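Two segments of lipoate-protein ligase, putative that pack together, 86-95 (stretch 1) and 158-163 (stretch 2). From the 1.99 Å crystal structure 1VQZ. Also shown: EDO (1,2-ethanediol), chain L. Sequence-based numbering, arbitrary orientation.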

# COMPACT_ATOMS: atom_id res chain seq x y z
N ALA A 86 -2.14 0.52 8.04
CA ALA A 86 -2.72 -0.79 8.10
C ALA A 86 -4.12 -0.82 7.52
O ALA A 86 -4.93 0.08 7.73
CB ALA A 86 -2.73 -1.33 9.54
N VAL A 87 -4.39 -1.88 6.77
CA VAL A 87 -5.69 -2.07 6.14
C VAL A 87 -6.24 -3.48 6.43
O VAL A 87 -5.49 -4.44 6.38
CB VAL A 87 -5.57 -1.86 4.62
CG1 VAL A 87 -6.89 -1.91 3.99
CG2 VAL A 87 -4.91 -0.52 4.35
N TYR A 88 -7.55 -3.56 6.72
CA TYR A 88 -8.26 -4.83 6.86
C TYR A 88 -8.85 -5.33 5.55
O TYR A 88 -9.62 -4.64 4.88
CB TYR A 88 -9.35 -4.76 7.94
CG TYR A 88 -10.03 -6.09 8.16
CD1 TYR A 88 -9.32 -7.15 8.73
CD2 TYR A 88 -11.37 -6.28 7.82
CE1 TYR A 88 -9.92 -8.40 8.93
CE2 TYR A 88 -11.99 -7.57 8.00
CZ TYR A 88 -11.26 -8.60 8.56
OH TYR A 88 -11.87 -9.79 8.79
N HIS A 89 -8.49 -6.55 5.23
CA HIS A 89 -9.08 -7.29 4.13
C HIS A 89 -9.91 -8.44 4.63
O HIS A 89 -9.54 -9.13 5.59
CB HIS A 89 -7.96 -7.88 3.26
CG HIS A 89 -7.19 -6.88 2.47
ND1 HIS A 89 -6.75 -5.68 2.99
CD2 HIS A 89 -6.66 -6.95 1.22
CE1 HIS A 89 -6.05 -5.03 2.07
NE2 HIS A 89 -5.96 -5.80 1.00
N ASP A 90 -11.00 -8.69 3.92
CA ASP A 90 -11.75 -9.90 4.05
C ASP A 90 -12.28 -10.35 2.69
O ASP A 90 -11.97 -9.73 1.65
CB ASP A 90 -12.81 -9.78 5.18
CG ASP A 90 -14.04 -8.93 4.82
OD1 ASP A 90 -14.26 -8.55 3.66
OD2 ASP A 90 -14.82 -8.62 5.76
N LEU A 91 -13.09 -11.42 2.68
CA LEU A 91 -13.58 -11.97 1.45
C LEU A 91 -14.53 -11.04 0.66
O LEU A 91 -14.89 -11.36 -0.45
CB LEU A 91 -14.27 -13.32 1.69
CG LEU A 91 -13.32 -14.44 2.10
CD1 LEU A 91 -14.14 -15.73 2.22
CD2 LEU A 91 -12.13 -14.64 1.09
N ASN A 92 -14.94 -9.93 1.27
CA ASN A 92 -15.77 -8.92 0.63
C ASN A 92 -15.04 -7.59 0.35
O ASN A 92 -15.66 -6.52 0.07
CB ASN A 92 -17.02 -8.71 1.46
CG ASN A 92 -17.97 -9.85 1.35
OD1 ASN A 92 -18.43 -10.14 0.27
ND2 ASN A 92 -18.25 -10.53 2.46
N ASN A 93 -13.71 -7.69 0.37
CA ASN A 93 -12.81 -6.59 -0.03
C ASN A 93 -12.21 -6.97 -1.35
O ASN A 93 -11.52 -7.98 -1.43
CB ASN A 93 -11.72 -6.42 1.02
CG ASN A 93 -10.72 -5.33 0.65
OD1 ASN A 93 -11.03 -4.16 0.76
ND2 ASN A 93 -9.52 -5.72 0.28
N LEU A 94 -12.46 -6.18 -2.38
CA LEU A 94 -12.00 -6.50 -3.73
C LEU A 94 -10.81 -5.63 -4.03
O LEU A 94 -10.92 -4.41 -4.10
CB LEU A 94 -13.10 -6.23 -4.77
CG LEU A 94 -12.76 -6.56 -6.22
CD1 LEU A 94 -12.36 -7.98 -6.37
CD2 LEU A 94 -13.96 -6.22 -7.14
N ASN A 95 -9.67 -6.30 -4.20
CA ASN A 95 -8.38 -5.67 -4.53
C ASN A 95 -8.27 -5.48 -6.03
O ASN A 95 -8.72 -6.32 -6.81
CB ASN A 95 -7.22 -6.57 -4.00
CG ASN A 95 -7.25 -6.68 -2.46
OD1 ASN A 95 -7.45 -7.77 -1.88
ND2 ASN A 95 -7.14 -5.56 -1.82
N HIS A 158 -2.51 0.39 -6.90
CA HIS A 158 -3.32 -0.72 -6.38
C HIS A 158 -4.13 -0.27 -5.19
O HIS A 158 -3.86 0.77 -4.56
CB HIS A 158 -2.50 -2.01 -6.13
CG HIS A 158 -1.51 -1.93 -5.02
ND1 HIS A 158 -0.84 -3.05 -4.54
CD2 HIS A 158 -1.05 -0.88 -4.29
CE1 HIS A 158 -0.01 -2.67 -3.57
NE2 HIS A 158 -0.15 -1.37 -3.38
N GLY A 159 -5.18 -1.03 -4.91
CA GLY A 159 -6.02 -0.62 -3.80
C GLY A 159 -7.18 -1.53 -3.58
O GLY A 159 -7.21 -2.61 -4.15
N CYS A 160 -8.12 -1.06 -2.75
CA CYS A 160 -9.24 -1.85 -2.19
C CYS A 160 -10.58 -1.20 -2.56
O CYS A 160 -10.78 0.01 -2.39
CB CYS A 160 -9.14 -1.84 -0.64
SG CYS A 160 -7.63 -2.60 -0.03
N LEU A 161 -11.51 -2.00 -3.05
CA LEU A 161 -12.89 -1.58 -3.22
C LEU A 161 -13.70 -2.25 -2.10
O LEU A 161 -13.68 -3.48 -1.96
CB LEU A 161 -13.40 -2.05 -4.58
CG LEU A 161 -12.80 -1.29 -5.77
CD1 LEU A 161 -12.71 -2.17 -7.01
CD2 LEU A 161 -13.65 -0.06 -6.09
N LEU A 162 -14.36 -1.44 -1.28
CA LEU A 162 -15.13 -1.94 -0.13
C LEU A 162 -16.49 -2.35 -0.63
O LEU A 162 -17.32 -1.51 -0.91
CB LEU A 162 -15.29 -0.89 0.98
CG LEU A 162 -14.00 -0.19 1.47
CD1 LEU A 162 -14.32 0.87 2.55
CD2 LEU A 162 -13.00 -1.20 1.96
N PHE A 163 -16.68 -3.67 -0.77
CA PHE A 163 -17.91 -4.19 -1.23
C PHE A 163 -18.83 -4.55 -0.07
O PHE A 163 -19.98 -4.09 -0.04
CB PHE A 163 -17.71 -5.31 -2.25
CG PHE A 163 -19.00 -5.74 -2.87
CD1 PHE A 163 -19.77 -6.74 -2.27
CD2 PHE A 163 -19.45 -5.13 -4.03
CE1 PHE A 163 -21.01 -7.07 -2.84
CE2 PHE A 163 -20.66 -5.45 -4.58
CZ PHE A 163 -21.44 -6.41 -3.99
C1 EDO L . -2.14 -5.42 -0.65
O1 EDO L . -3.26 -4.59 -0.47
C2 EDO L . -1.56 -5.00 -1.98
O2 EDO L . -0.64 -5.96 -2.44

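The two stretches lie at least 64 residues apart in sequence wherever they touch, and they meet chiefly as neighbouring strands of a sheet. Strand 93-95 and strand 158-162 run antiparallel, with 152° between their N-to-C directions and a closest axial approach of 4.6 Å. Together the stretches bury 423 Å², counted over both sides.

At the start of stretch 1, Ala86 is out of reach. Val87, in the first short strand, directs its CA-to-CB bond toward stretch 2 and makes a modest apolar contact, CG1 of Val87 lying 4.1 Å from SG of Cys160. Tyr88 points sideways and takes no part. His89 also starts sideways, but its ring comes nearer: its CE1 lies 3.6 Å from SG of Cys160, and the sulfur is 4.1 Å from the ring centroid, 41° off the ring normal. This is a sulfur-aromatic contact of oblique geometry. At the edge of the same ring, NE2 of His89 hydrogen-bonds O1 of the ethanediol at 3.3 Å, with either atom a possible donor. The diol, probably from the crystallisation liquor, also touches stretch 2, its C2 being 3.2 Å from CE1 of His158.

A type I turn from Asp90 to Asn93 then leads into the second strand. Its closing bond runs from N of Asn93 to O of Asp90 (3.0 Å), while OD1 of Asp90 accepts from N of Asn92 at 2.8 Å and so braces the turn from the side chain. Leu91 stays clear of stretch 2. Asn92 uses its backbone: its O accepts from N of Phe163 at 3.1 Å, with an N-H...O angle of 138°, more bent than in the bonds that follow.

Asn93 pairs with Leu162 as a non-hydrogen-bonded bridge, CA to CA 5.2 Å. Its side chain shares a face of the sheet with those of Asn95, Cys160 and Leu162. There OD1 of Asn93 approaches CB of Cys160 to 3.3 Å, while ND2 of Asn93 donates a weak hydrogen bond to SG of Cys160 (3.7 Å, 158°), the length expected when a large, polarisable sulfur accepts.

Leu94 supplies the strongest backbone evidence for the register. Its N donates to O of Leu161 at 3.0 Å and 169°, and N of Leu161 donates back to O of Leu94 at 2.7 Å and 168°. These short, nearly linear bonds define a hydrogen-bonded antiparallel pair. Both leucine side chains project to the face opposite Asn93, where CB of Leu94 and CB of Leu161 sit 4.2 Å apart in apolar contact.

Asn95 returns to the face that carries Asn93, Cys160 and Leu162, and pairs with Cys160 across the strands, again as a non-hydrogen-bonded pair, with CA atoms of Asn95 and Cys160 4.6 Å apart. Its ND2 comes within 3.5 Å of SG of Cys160. On the backbone, CA of Asn95 makes a CA-H...O contact with O of Gly159 at 3.3 Å, with an angle of 142° at the hydrogen. Cys160 thus gathers side chains from both strands of stretch 1 around one sulfur.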